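Local coordinates for Glyoxalase/Bleomycin resistance protein/dioxygenase domain (Frankia sp., PDB 2RK0) that is of unproven function but probably acts as a metal-dependent enzyme or binds small molecules, as other glyoxalase/bleomycin resistance/dioxygenase proteins do, at residues F66-D74 with F114-L122. Residues are numbered along the deposited sequence; the frame is centred on the assembly and turned at random.
Sequences FDETRPGLD and FRDADNIAL
Phe66 lays its ring against the backbone of Ile120, whose CA stands 3.9 Å from the ring centroid and 13° off the ring normal, a CH-pi contact over the middle of the face. Phe66 CG lies anti to its own backbone N (chi1 171°), which carries the ring across to the hairpin; the backbone N of Glu68 sits toward the rim of the opposite face, and the O of Asp74 meets the edge in plane. The ring comes closest at Phe66 CD2, 3.2 Å from Asn119 O. Phe66 CE2 also touches Ala121 CB, and Leu73 CD2 crosses to Ile120 CG2 at 3.7 Å.

The charged contact is looser. Glu68 OE1 and Arg115 NH2 form a salt bridge at 3.6 Å, with carboxylate and guanidinium planes 67° apart. Arg115 NH1 donates in the guanidinium plane to Asn119 O at 3.0 Å, while Ala121 CB packs on one face, toward the rim. Three waters bridge the segments: Phe66 N to Asp118 O, Phe66 O to Asn119 OD1, and Glu68 OE2, weakly, to Arg115 NH1.

Strands 109-115 and 121-127 form an antiparallel hairpin closed by a type I turn, Asp116 to Asn119. Asp116 OD1 accepts from Asp118 N (2.8 Å), an Asx turn, and from Ile120 N on the opposite face; OD2 bonds Tyr23. Strand 72-80 runs parallel to 121-127, consistent with the βαβββ module of the vicinal oxygen chelate fold. Asp74 binds Ser10, Arg56 and His58 of the second subunit.

Direct contact is thus mainly van der Waals packing of ring on backbone and apolar side chains, with water carrying the hydrogen-bonded links; the loop running into interface strand 72-80 rests on the hairpin chiefly through Phe66, helped by Leu73 and a loose ion pair.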
ATOM      1  N   PHE A  66       0.316  12.248  -8.455  1.00 21.53           N
ATOM      2  CA  PHE A  66      -0.013  10.841  -8.264  1.00 18.66           C
ATOM      3  C   PHE A  66      -0.619  10.418  -9.599  1.00 19.11           C
ATOM      4  O   PHE A  66      -1.495  11.098 -10.138  1.00 16.02           O
ATOM      5  CB  PHE A  66      -1.051  10.634  -7.168  1.00 18.12           C
ATOM      6  CG  PHE A  66      -1.569   9.228  -7.106  1.00 15.07           C
ATOM      7  CD1 PHE A  66      -0.767   8.202  -6.620  1.00 15.08           C
ATOM      8  CD2 PHE A  66      -2.837   8.920  -7.594  1.00 14.90           C
ATOM      9  CE1 PHE A  66      -1.215   6.886  -6.621  1.00 14.75           C
ATOM     10  CE2 PHE A  66      -3.297   7.607  -7.602  1.00 14.97           C
ATOM     11  CZ  PHE A  66      -2.482   6.585  -7.113  1.00 15.04           C
ATOM     12  N   ASP A  67      -0.149   9.300 -10.134  1.00 18.38           N
ATOM     13  CA  ASP A  67      -0.646   8.812 -11.406  1.00 19.30           C
ATOM     14  C   ASP A  67      -0.693   7.290 -11.363  1.00 20.33           C
ATOM     15  O   ASP A  67       0.330   6.635 -11.554  1.00 18.71           O
ATOM     16  CB  ASP A  67       0.289   9.283 -12.526  1.00 20.64           C
ATOM     17  CG  ASP A  67      -0.197   8.885 -13.907  1.00 21.61           C
ATOM     18  OD1 ASP A  67      -1.120   8.045 -14.013  1.00 21.15           O
ATOM     19  OD2 ASP A  67       0.361   9.408 -14.893  1.00 20.91           O
ATOM     20  N   GLU A  68      -1.881   6.729 -11.132  1.00 20.16           N
ATOM     21  CA  GLU A  68      -2.036   5.279 -11.058  1.00 20.39           C
ATOM     22  C   GLU A  68      -1.556   4.501 -12.276  1.00 19.91           C
ATOM     23  O   GLU A  68      -1.399   3.286 -12.192  1.00 18.22           O
ATOM     24  CB  GLU A  68      -3.495   4.888 -10.775  1.00 23.08           C
ATOM     25  CG  GLU A  68      -4.508   5.538 -11.696  1.00 29.13           C
ATOM     26  CD  GLU A  68      -5.067   6.811 -11.095  1.00 33.34           C
ATOM     27  OE1 GLU A  68      -5.970   6.725 -10.224  1.00 35.69           O
ATOM     28  OE2 GLU A  68      -4.589   7.898 -11.484  1.00 33.94           O
ATOM     29  N   THR A  69      -1.333   5.170 -13.406  1.00 17.99           N
ATOM     30  CA  THR A  69      -0.862   4.459 -14.595  1.00 19.94           C
ATOM     31  C   THR A  69       0.654   4.239 -14.555  1.00 21.07           C
ATOM     32  O   THR A  69       1.214   3.599 -15.445  1.00 20.98           O
ATOM     33  CB  THR A  69      -1.209   5.209 -15.906  1.00 21.96           C
ATOM     34  OG1 THR A  69      -0.507   6.460 -15.946  1.00 19.60           O
ATOM     35  CG2 THR A  69      -2.719   5.455 -16.005  1.00 21.25           C
ATOM     36  N   ARG A  70       1.302   4.783 -13.524  1.00 20.93           N
ATOM     37  CA  ARG A  70       2.751   4.658 -13.324  1.00 22.66           C
ATOM     38  C   ARG A  70       3.020   3.561 -12.292  1.00 20.67           C
ATOM     39  O   ARG A  70       2.264   3.413 -11.328  1.00 19.78           O
ATOM     40  CB  ARG A  70       3.321   5.978 -12.802  1.00 25.68           C
ATOM     41  CG  ARG A  70       3.104   7.145 -13.739  1.00 32.43           C
ATOM     42  CD  ARG A  70       4.058   7.074 -14.909  1.00 35.29           C
ATOM     43  NE  ARG A  70       3.600   7.883 -16.031  1.00 40.24           N
ATOM     44  CZ  ARG A  70       4.405   8.410 -16.948  1.00 42.01           C
ATOM     45  NH1 ARG A  70       5.720   8.216 -16.870  1.00 41.24           N
ATOM     46  NH2 ARG A  70       3.892   9.116 -17.949  1.00 42.09           N
ATOM     47  N   PRO A  71       4.111   2.795 -12.464  1.00 19.90           N
ATOM     48  CA  PRO A  71       4.415   1.722 -11.508  1.00 18.78           C
ATOM     49  C   PRO A  71       4.462   2.234 -10.073  1.00 18.75           C
ATOM     50  O   PRO A  71       4.950   3.334  -9.799  1.00 18.78           O
ATOM     51  CB  PRO A  71       5.769   1.199 -11.988  1.00 20.21           C
ATOM     52  CG  PRO A  71       5.739   1.488 -13.466  1.00 19.13           C
ATOM     53  CD  PRO A  71       5.161   2.884 -13.494  1.00 19.40           C
ATOM     54  N   GLY A  72       3.953   1.428  -9.157  1.00 17.08           N
ATOM     55  CA  GLY A  72       3.929   1.827  -7.765  1.00 16.69           C
ATOM     56  C   GLY A  72       2.541   1.534  -7.235  1.00 15.18           C
ATOM     57  O   GLY A  72       1.987   0.470  -7.515  1.00 13.78           O
ATOM     58  N   LEU A  73       1.965   2.474  -6.495  1.00 15.05           N
ATOM     59  CA  LEU A  73       0.631   2.268  -5.934  1.00 15.25           C
ATOM     60  C   LEU A  73      -0.521   2.581  -6.899  1.00 15.91           C
ATOM     61  O   LEU A  73      -0.548   3.643  -7.516  1.00 17.29           O
ATOM     62  CB  LEU A  73       0.460   3.129  -4.675  1.00 16.21           C
ATOM     63  CG  LEU A  73      -0.858   2.986  -3.901  1.00 20.05           C
ATOM     64  CD1 LEU A  73      -0.969   1.594  -3.298  1.00 17.77           C
ATOM     65  CD2 LEU A  73      -0.925   4.032  -2.796  1.00 20.92           C
ATOM     66  N   ASP A  74      -1.455   1.643  -7.030  1.00 15.67           N
ATOM     67  CA  ASP A  74      -2.648   1.832  -7.855  1.00 17.03           C
ATOM     68  C   ASP A  74      -3.638   2.443  -6.850  1.00 17.96           C
ATOM     69  O   ASP A  74      -4.198   3.523  -7.076  1.00 18.42           O
ATOM     70  CB  ASP A  74      -3.145   0.482  -8.389  1.00 18.22           C
ATOM     71  CG  ASP A  74      -4.451   0.595  -9.169  1.00 23.11           C
ATOM     72  OD1 ASP A  74      -5.426  -0.096  -8.801  1.00 22.55           O
ATOM     73  OD2 ASP A  74      -4.501   1.368 -10.152  1.00 23.73           O
ATOM     74  N   PHE A 114     -11.904   7.316  -1.840  1.00 14.62           N
ATOM     75  CA  PHE A 114     -11.533   8.704  -1.594  1.00 15.47           C
ATOM     76  C   PHE A 114     -10.059   8.971  -1.896  1.00 16.30           C
ATOM     77  O   PHE A 114      -9.277   8.046  -2.142  1.00 16.26           O
ATOM     78  CB  PHE A 114     -11.880   9.081  -0.143  1.00 16.50           C
ATOM     79  CG  PHE A 114     -11.213   8.210   0.902  1.00 15.83           C
ATOM     80  CD1 PHE A 114     -10.137   8.696   1.647  1.00 16.07           C
ATOM     81  CD2 PHE A 114     -11.670   6.918   1.153  1.00 17.59           C
ATOM     82  CE1 PHE A 114      -9.524   7.913   2.638  1.00 15.92           C
ATOM     83  CE2 PHE A 114     -11.068   6.118   2.139  1.00 16.56           C
ATOM     84  CZ  PHE A 114      -9.994   6.619   2.882  1.00 14.68           C
ATOM     85  N   ARG A 115      -9.685  10.244  -1.884  1.00 17.55           N
ATOM     86  CA  ARG A 115      -8.311  10.634  -2.177  1.00 17.89           C
ATOM     87  C   ARG A 115      -7.743  11.469  -1.045  1.00 17.98           C
ATOM     88  O   ARG A 115      -8.479  12.172  -0.363  1.00 17.54           O
ATOM     89  CB  ARG A 115      -8.268  11.471  -3.455  1.00 18.58           C
ATOM     90  CG  ARG A 115      -8.948  10.841  -4.644  1.00 20.75           C
ATOM     91  CD  ARG A 115      -8.095   9.765  -5.249  1.00 23.36           C
ATOM     92  NE  ARG A 115      -8.705   9.226  -6.459  1.00 25.08           N
ATOM     93  CZ  ARG A 115      -8.031   8.953  -7.571  1.00 26.76           C
ATOM     94  NH1 ARG A 115      -6.722   9.177  -7.618  1.00 24.97           N
ATOM     95  NH2 ARG A 115      -8.660   8.453  -8.630  1.00 24.15           N
ATOM     96  N   ASP A 116      -6.434  11.403  -0.841  1.00 16.46           N
ATOM     97  CA  ASP A 116      -5.848  12.213   0.209  1.00 17.33           C
ATOM     98  C   ASP A 116      -5.427  13.541  -0.398  1.00 16.05           C
ATOM     99  O   ASP A 116      -5.730  13.814  -1.563  1.00 15.37           O
ATOM    100  CB  ASP A 116      -4.670  11.494   0.877  1.00 16.93           C
ATOM    101  CG  ASP A 116      -3.435  11.398  -0.008  1.00 19.89           C
ATOM    102  OD1 ASP A 116      -3.437  11.871  -1.171  1.00 16.41           O
ATOM    103  OD2 ASP A 116      -2.445  10.832   0.491  1.00 16.93           O
ATOM    104  N   ALA A 117      -4.739  14.365   0.384  1.00 15.86           N
ATOM    105  CA  ALA A 117      -4.304  15.680  -0.078  1.00 16.49           C
ATOM    106  C   ALA A 117      -3.476  15.657  -1.367  1.00 18.17           C
ATOM    107  O   ALA A 117      -3.439  16.645  -2.097  1.00 18.48           O
ATOM    108  CB  ALA A 117      -3.531  16.379   1.029  1.00 17.06           C
ATOM    109  N   ASP A 118      -2.817  14.535  -1.646  1.00 18.63           N
ATOM    110  CA  ASP A 118      -2.018  14.401  -2.864  1.00 19.44           C
ATOM    111  C   ASP A 118      -2.751  13.608  -3.945  1.00 18.91           C
ATOM    112  O   ASP A 118      -2.158  13.178  -4.934  1.00 18.29           O
ATOM    113  CB  ASP A 118      -0.686  13.731  -2.534  1.00 22.04           C
ATOM    114  CG  ASP A 118       0.279  14.679  -1.864  1.00 24.73           C
ATOM    115  OD1 ASP A 118       1.005  15.382  -2.590  1.00 26.82           O
ATOM    116  OD2 ASP A 118       0.297  14.739  -0.617  1.00 28.38           O
ATOM    117  N   ASN A 119      -4.048  13.414  -3.746  1.00 18.58           N
ATOM    118  CA  ASN A 119      -4.867  12.677  -4.697  1.00 19.09           C
ATOM    119  C   ASN A 119      -4.536  11.192  -4.747  1.00 17.66           C
ATOM    120  O   ASN A 119      -4.913  10.497  -5.688  1.00 19.18           O
ATOM    121  CB  ASN A 119      -4.719  13.262  -6.099  1.00 20.46           C
ATOM    122  CG  ASN A 119      -6.030  13.324  -6.828  1.00 25.39           C
ATOM    123  OD1 ASN A 119      -6.126  12.957  -8.004  1.00 28.59           O
ATOM    124  ND2 ASN A 119      -7.059  13.796  -6.136  1.00 26.98           N
ATOM    125  N   ILE A 120      -3.818  10.701  -3.749  1.00 16.67           N
ATOM    126  CA  ILE A 120      -3.487   9.282  -3.722  1.00 17.03           C
ATOM    127  C   ILE A 120      -4.799   8.521  -3.520  1.00 17.03           C
ATOM    128  O   ILE A 120      -5.617   8.892  -2.670  1.00 16.56           O
ATOM    129  CB  ILE A 120      -2.501   8.982  -2.585  1.00 16.94           C
ATOM    130  CG1 ILE A 120      -1.195   9.745  -2.850  1.00 16.50           C
ATOM    131  CG2 ILE A 120      -2.291   7.468  -2.453  1.00 15.05           C
ATOM    132  CD1 ILE A 120      -0.139   9.595  -1.762  1.00 15.07           C
ATOM    133  N   ALA A 121      -5.005   7.472  -4.312  1.00 15.48           N
ATOM    134  CA  ALA A 121      -6.230   6.691  -4.242  1.00 15.59           C
ATOM    135  C   ALA A 121      -6.317   5.736  -3.055  1.00 16.77           C
ATOM    136  O   ALA A 121      -5.509   4.817  -2.923  1.00 15.04           O
ATOM    137  CB  ALA A 121      -6.432   5.919  -5.543  1.00 15.22           C
ATOM    138  N   LEU A 122      -7.324   5.963  -2.212  1.00 17.20           N
ATOM    139  CA  LEU A 122      -7.575   5.155  -1.025  1.00 17.62           C
ATOM    140  C   LEU A 122      -9.011   4.628  -1.029  1.00 17.41           C
ATOM    141  O   LEU A 122      -9.883   5.159  -1.730  1.00 14.26           O
ATOM    142  CB  LEU A 122      -7.373   6.000   0.235  1.00 17.52           C
ATOM    143  CG  LEU A 122      -6.030   6.709   0.379  1.00 17.59           C
ATOM    144  CD1 LEU A 122      -6.065   7.618   1.615  1.00 17.63           C
ATOM    145  CD2 LEU A 122      -4.917   5.667   0.485  1.00 15.74           C
TER
HETATM  146  O   HOH W   1      -0.495  14.300  -6.831  1.00 22.44           O
HETATM  147  O   HOH W   2      -3.355  12.820  -9.684  1.00 30.24           O
HETATM  148  O   HOH W   3      -5.506  10.215 -10.600  1.00 33.48           O